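Side-chain contacts in OxyR (Porphyromonas gingivalis, PDB 3HO7), which probably acts as a redox-sensitive, DNA-binding transcriptional activator of the LysR family, and is represented here by its regulatory domain: residues R28-W33 and I42-M47; E76-Y81 and Q205-L210. All blocks are in the same frame, centred on the assembly; numbering follows the deposited sequence.

Interaction 1 of 2, residues R28-W33 and I42-M47; sequences RVFPIW and IHVSEM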
loop_
_atom_site.group_PDB
_atom_site.type_symbol
_atom_site.label_atom_id
_atom_site.label_comp_id
_atom_site.label_asym_id
_atom_site.label_seq_id
_atom_site.Cartn_x
_atom_site.Cartn_y
_atom_site.Cartn_z
ATOM N N ARG A 28 -5.212 11.181 10.489
ATOM C CA ARG A 28 -6.080 11.819 11.479
ATOM C C ARG A 28 -5.411 11.950 12.844
ATOM O O ARG A 28 -5.650 12.914 13.572
ATOM C CB ARG A 28 -7.378 11.025 11.632
ATOM C CG ARG A 28 -8.191 10.896 10.359
ATOM C CD ARG A 28 -9.145 9.715 10.446
ATOM N NE ARG A 28 -10.224 9.815 9.472
ATOM C CZ ARG A 28 -11.411 10.352 9.731
ATOM N NH1 ARG A 28 -11.675 10.833 10.938
ATOM N NH2 ARG A 28 -12.338 10.403 8.785
ATOM N N VAL A 29 -4.573 10.976 13.188
ATOM C CA VAL A 29 -4.002 10.899 14.532
ATOM C C VAL A 29 -2.727 11.722 14.710
ATOM O O VAL A 29 -2.473 12.260 15.789
ATOM C CB VAL A 29 -3.712 9.438 14.937
ATOM C CG1 VAL A 29 -4.910 8.555 14.626
ATOM C CG2 VAL A 29 -2.468 8.924 14.225
ATOM N N PHE A 30 -1.923 11.814 13.656
ATOM C CA PHE A 30 -0.616 12.463 13.751
ATOM C C PHE A 30 -0.680 13.864 14.360
ATOM O O PHE A 30 0.086 14.185 15.270
ATOM C CB PHE A 30 0.077 12.475 12.387
ATOM C CG PHE A 30 0.823 11.205 12.081
ATOM C CD1 PHE A 30 0.601 10.061 12.833
ATOM C CD2 PHE A 30 1.730 11.150 11.037
ATOM C CE1 PHE A 30 1.282 8.889 12.558
ATOM C CE2 PHE A 30 2.414 9.980 10.755
ATOM C CZ PHE A 30 2.189 8.850 11.515
ATOM N N PRO A 31 -1.593 14.705 13.856
ATOM C CA PRO A 31 -1.773 16.043 14.414
ATOM C C PRO A 31 -2.174 15.999 15.886
ATOM O O PRO A 31 -1.758 16.853 16.667
ATOM C CB PRO A 31 -2.911 16.622 13.569
ATOM C CG PRO A 31 -2.835 15.876 12.280
ATOM C CD PRO A 31 -2.425 14.485 12.661
ATOM N N ILE A 32 -2.970 15.003 16.264
ATOM C CA ILE A 32 -3.427 14.884 17.646
ATOM C C ILE A 32 -2.300 14.458 18.585
ATOM O O ILE A 32 -2.242 14.899 19.735
ATOM C CB ILE A 32 -4.621 13.920 17.770
ATOM C CG1 ILE A 32 -5.805 14.443 16.953
ATOM C CG2 ILE A 32 -5.014 13.742 19.228
ATOM C CD1 ILE A 32 -7.005 13.518 16.945
ATOM N N TRP A 33 -1.406 13.603 18.098
ATOM C CA TRP A 33 -0.256 13.181 18.892
ATOM C C TRP A 33 0.655 14.363 19.183
ATOM O O TRP A 33 1.078 14.571 20.320
ATOM C CB TRP A 33 0.551 12.096 18.175
ATOM C CG TRP A 33 -0.065 10.739 18.215
ATOM C CD1 TRP A 33 -1.085 10.321 19.018
ATOM C CD2 TRP A 33 0.330 9.601 17.440
ATOM N NE1 TRP A 33 -1.367 8.998 18.775
ATOM C CE2 TRP A 33 -0.510 8.532 17.812
ATOM C CE3 TRP A 33 1.304 9.385 16.460
ATOM C CZ2 TRP A 33 -0.405 7.265 17.239
ATOM C CZ3 TRP A 33 1.407 8.126 15.893
ATOM C CH2 TRP A 33 0.557 7.083 16.284
ATOM N N ILE A 42 7.782 8.917 19.022
ATOM C CA ILE A 42 6.932 7.830 18.548
ATOM C C ILE A 42 7.473 7.174 17.284
ATOM O O ILE A 42 7.629 7.827 16.253
ATOM C CB ILE A 42 5.501 8.321 18.271
ATOM C CG1 ILE A 42 4.873 8.872 19.552
ATOM C CG2 ILE A 42 4.654 7.194 17.703
ATOM C CD1 ILE A 42 3.511 9.492 19.342
ATOM N N HIS A 43 7.749 5.877 17.369
ATOM C CA HIS A 43 8.199 5.116 16.211
ATOM C C HIS A 43 7.060 4.289 15.630
ATOM O O HIS A 43 6.679 3.264 16.191
ATOM C CB HIS A 43 9.372 4.207 16.582
ATOM C CG HIS A 43 10.693 4.910 16.612
ATOM N ND1 HIS A 43 11.069 5.746 17.641
ATOM C CD2 HIS A 43 11.727 4.898 15.738
ATOM C CE1 HIS A 43 12.277 6.222 17.399
ATOM N NE2 HIS A 43 12.700 5.722 16.251
ATOM N N VAL A 44 6.519 4.746 14.505
ATOM C CA VAL A 44 5.439 4.041 13.831
ATOM C C VAL A 44 5.995 3.029 12.841
ATOM O O VAL A 44 6.978 3.299 12.149
ATOM C CB VAL A 44 4.527 5.012 13.064
ATOM C CG1 VAL A 44 3.480 4.240 12.269
ATOM C CG2 VAL A 44 3.871 5.994 14.022
ATOM N N SER A 45 5.364 1.864 12.776
ATOM C CA SER A 45 5.752 0.844 11.812
ATOM C C SER A 45 4.526 0.091 11.313
ATOM O O SER A 45 3.638 -0.250 12.093
ATOM C CB SER A 45 6.756 -0.129 12.431
ATOM O OG SER A 45 6.233 -0.717 13.609
ATOM N N GLU A 46 4.478 -0.155 10.008
ATOM C CA GLU A 46 3.404 -0.945 9.424
ATOM C C GLU A 46 3.785 -2.421 9.403
ATOM O O GLU A 46 4.853 -2.793 8.916
ATOM C CB GLU A 46 3.074 -0.468 8.007
ATOM C CG GLU A 46 2.449 0.918 7.937
ATOM C CD GLU A 46 1.927 1.261 6.552
ATOM O OE1 GLU A 46 1.349 0.373 5.886
ATOM O OE2 GLU A 46 2.090 2.424 6.129
ATOM N N MET A 47 2.905 -3.252 9.951
ATOM C CA MET A 47 3.069 -4.698 9.913
ATOM C C MET A 47 1.710 -5.333 9.707
ATOM O O MET A 47 0.686 -4.753 10.065
ATOM C CB MET A 47 3.615 -5.224 11.235
ATOM C CG MET A 47 4.867 -4.562 11.750
ATOM S SD MET A 47 5.245 -5.244 13.373
ATOM C CE MET A 47 6.702 -4.298 13.807
#
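Trp-33, whose indole meets Ile-42 and Val-44 of the neighbouring strand, is held at its backbone by a helical hydrogen bond of 2.9 Å from its N to Val-29 O; the N of Ile-32 reaches the same oxygen through a weak bond. Helix 28-33 and strand 42-46 run almost antiparallel, at 171°, as expected of a helix and the strand after it in a beta-alpha-beta unit, here strand 11-17, helix 22-36 and strand 40-46. With the axes 12.2 Å apart at closest approach, large side chains are needed to span the distance, which suits tryptophan and phenylalanine on the helix and beta-branched residues on the strand. Ile-42 sends its ethyl arm across the indole at about a right angle. Because that arm is extended (chi2 175°), its terminal CD1 reaches 3.6 Å from Trp-33 CE3 and lies above the ring plane, displaced toward the rim; Val-29 CG2 lies on the other side. Ile-42 CG2 adds a second methyl, 3.8 Å from Trp-33 CZ3. Val-44 uses the branch beside its backbone N: CG2 sits at the edge of the indole, near its plane, 3.8 Å from Trp-33 CZ3, and is also 4.2 Å from Phe-30 CE1. One methyl thus touches two aromatic side chains that lie side by side. On the outer margin, the strand pairs in parallel with one of the second subunit. No hydrogen bond crosses from helix to strand, so this buried contact rests on shape and on the exclusion of water from hydrocarbon surfaces.

Interaction 2 of 2, residues E76-Y81 and Q205-L210; sequences EDDLLY and QLIGLL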
loop_
_atom_site.group_PDB
_atom_site.type_symbol
_atom_site.label_atom_id
_atom_site.label_comp_id
_atom_site.label_asym_id
_atom_site.label_seq_id
_atom_site.Cartn_x
_atom_site.Cartn_y
_atom_site.Cartn_z
ATOM N N GLU A 76 -3.387 -8.674 24.919
ATOM C CA GLU A 76 -4.758 -8.230 25.125
ATOM C C GLU A 76 -5.016 -6.988 24.285
ATOM O O GLU A 76 -4.079 -6.353 23.807
ATOM C CB GLU A 76 -5.044 -7.963 26.605
ATOM C CG GLU A 76 -4.460 -6.671 27.151
ATOM C CD GLU A 76 -4.730 -6.507 28.636
ATOM O OE1 GLU A 76 -4.755 -7.531 29.353
ATOM O OE2 GLU A 76 -4.918 -5.358 29.091
ATOM N N ASP A 77 -6.285 -6.653 24.091
ATOM C CA ASP A 77 -6.638 -5.538 23.228
ATOM C C ASP A 77 -7.915 -4.841 23.678
ATOM O O ASP A 77 -8.699 -5.387 24.454
ATOM C CB ASP A 77 -6.774 -6.004 21.777
ATOM C CG ASP A 77 -7.595 -7.273 21.648
ATOM O OD1 ASP A 77 -8.807 -7.171 21.365
ATOM O OD2 ASP A 77 -7.026 -8.368 21.844
ATOM N N ASP A 78 -8.114 -3.630 23.173
ATOM C CA ASP A 78 -9.271 -2.826 23.524
ATOM C C ASP A 78 -9.881 -2.224 22.268
ATOM O O ASP A 78 -9.169 -1.876 21.325
ATOM C CB ASP A 78 -8.868 -1.715 24.494
ATOM C CG ASP A 78 -8.424 -2.249 25.840
ATOM O OD1 ASP A 78 -9.247 -2.890 26.532
ATOM O OD2 ASP A 78 -7.252 -2.027 26.210
ATOM N N LEU A 79 -11.202 -2.105 22.256
ATOM C CA LEU A 79 -11.903 -1.560 21.105
ATOM C C LEU A 79 -11.574 -0.086 20.896
ATOM O O LEU A 79 -11.568 0.705 21.841
ATOM C CB LEU A 79 -13.414 -1.748 21.264
ATOM C CG LEU A 79 -14.295 -1.218 20.131
ATOM C CD1 LEU A 79 -13.958 -1.917 18.815
ATOM C CD2 LEU A 79 -15.767 -1.389 20.470
ATOM N N LEU A 80 -11.286 0.273 19.652
ATOM C CA LEU A 80 -11.090 1.669 19.290
ATOM C C LEU A 80 -12.300 2.155 18.505
ATOM O O LEU A 80 -12.904 3.171 18.844
ATOM C CB LEU A 80 -9.808 1.845 18.475
ATOM C CG LEU A 80 -8.522 1.441 19.199
ATOM C CD1 LEU A 80 -7.304 1.720 18.335
ATOM C CD2 LEU A 80 -8.419 2.171 20.535
ATOM N N TYR A 81 -12.664 1.408 17.465
ATOM C CA TYR A 81 -13.830 1.739 16.657
ATOM C C TYR A 81 -14.175 0.614 15.687
ATOM O O TYR A 81 -13.326 -0.223 15.364
ATOM C CB TYR A 81 -13.598 3.040 15.883
ATOM C CG TYR A 81 -12.411 3.003 14.946
ATOM C CD1 TYR A 81 -12.576 2.733 13.593
ATOM C CD2 TYR A 81 -11.128 3.246 15.414
ATOM C CE1 TYR A 81 -11.491 2.703 12.733
ATOM C CE2 TYR A 81 -10.038 3.215 14.565
ATOM C CZ TYR A 81 -10.223 2.945 13.228
ATOM O OH TYR A 81 -9.130 2.917 12.390
ATOM N N GLN A 205 -4.158 6.859 27.672
ATOM C CA GLN A 205 -4.096 8.078 26.875
ATOM C C GLN A 205 -4.173 7.749 25.387
ATOM O O GLN A 205 -4.938 8.365 24.643
ATOM C CB GLN A 205 -2.818 8.864 27.184
ATOM C CG GLN A 205 -2.768 10.248 26.548
ATOM C CD GLN A 205 -1.480 10.995 26.856
ATOM O OE1 GLN A 205 -0.635 10.516 27.615
ATOM N NE2 GLN A 205 -1.325 12.175 26.266
ATOM N N LEU A 206 -3.381 6.772 24.959
ATOM C CA LEU A 206 -3.388 6.349 23.562
ATOM C C LEU A 206 -4.788 5.951 23.108
ATOM O O LEU A 206 -5.275 6.429 22.083
ATOM C CB LEU A 206 -2.405 5.197 23.335
ATOM C CG LEU A 206 -1.015 5.569 22.811
ATOM C CD1 LEU A 206 -1.072 5.972 21.342
ATOM C CD2 LEU A 206 -0.396 6.675 23.653
ATOM N N ILE A 207 -5.439 5.081 23.871
ATOM C CA ILE A 207 -6.789 4.651 23.526
ATOM C C ILE A 207 -7.698 5.855 23.304
ATOM O O ILE A 207 -8.412 5.931 22.306
ATOM C CB ILE A 207 -7.390 3.735 24.605
ATOM C CG1 ILE A 207 -6.584 2.437 24.707
ATOM C CG2 ILE A 207 -8.857 3.442 24.299
ATOM C CD1 ILE A 207 -7.098 1.474 25.758
ATOM N N GLY A 208 -7.663 6.802 24.235
ATOM C CA GLY A 208 -8.464 8.011 24.110
ATOM C C GLY A 208 -8.153 8.806 22.858
ATOM O O GLY A 208 -9.059 9.239 22.147
ATOM N N LEU A 209 -6.866 8.994 22.579
ATOM C CA LEU A 209 -6.450 9.800 21.435
ATOM C C LEU A 209 -6.862 9.171 20.107
ATOM O O LEU A 209 -7.329 9.857 19.202
ATOM C CB LEU A 209 -4.937 10.041 21.461
ATOM C CG LEU A 209 -4.459 11.097 22.459
ATOM C CD1 LEU A 209 -2.940 11.125 22.537
ATOM C CD2 LEU A 209 -5.007 12.471 22.092
ATOM N N LEU A 210 -6.689 7.862 19.994
ATOM C CA LEU A 210 -7.066 7.171 18.771
ATOM C C LEU A 210 -8.576 7.222 18.557
ATOM O O LEU A 210 -9.047 7.506 17.456
ATOM C CB LEU A 210 -6.560 5.727 18.794
ATOM C CG LEU A 210 -5.042 5.569 18.676
ATOM C CD1 LEU A 210 -4.622 4.147 19.020
ATOM C CD2 LEU A 210 -4.571 5.943 17.278
#
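Leu-80 and Ile-207 mark the closest approach of the two backbones, with Leu-80 CA 6.7 Å from Ile-207 CA. Strand 76-81 and helix 205-210 run in nearly the same direction, 21° apart, and their axes come within 8.8 Å. This is a helix laid on a sheet in the LysR substrate-binding domain, a member of the periplasmic-binding-protein fold class. The strand pairs antiparallel with strand 184-194, and Leu-80 and Tyr-81 both face Val-189 there, forming a classic beta bulge. Leu-80 points toward the helix and carries most of the apolar contact, dividing its two branches between Ile-207 and Leu-210. Its CD2 meets Ile-207 CG2 at 4.0 Å, the side chains crossing at about a right angle, while CD1 meets Leu-210 CD1 at 3.7 Å in a more slanting approach. Leucine suits this place because one forked side chain can touch both residues, which are three apart in sequence and therefore lie on the same side of the helix. Leu-210 also packs on Val-29 of helix 22-36, so its side chain is shared between the strand and that second helix. Toward the start of the strand the contact changes character. Asp-78 also points at the helix, but its strongest polar partner is Arg-203, one turn before Ile-207 on the same helix, whose NH2 makes salt bridges with Asp-78 OD2 and Glu-76 OE2. An aspartate suits this partly exposed margin, where its acid can pair with that charge. Ile-207, its ethyl arm fully extended (chi2 180°), crosses the Asp-78 side chain at about a right angle and brings CD1 to within 3.5 Å of Asp-78 OD2 and 3.9 Å of Asp-78 CB.

Following the chain from the N terminus, strand 11-17 leads into helix 22-36, and interaction 1 then closes a short loop of eight residues between Trp-33 and Ile-42. Interaction 2 opens only afterwards, on strand 75-89, and closes 123 residues later, when helix 200-211 packs against that strand. The two loops are therefore in series, neither nested nor crossed. In space they meet: helix 22-36 lies against helix 200-211, with Ile-32 packing on Leu-209 and the indole of Trp-33 touching Leu-206 and Leu-209. Both contacts reach the same mixed sheet, and the packing of the two helices ties the early beta-alpha-beta unit to helix 200-211 and strand 75-89.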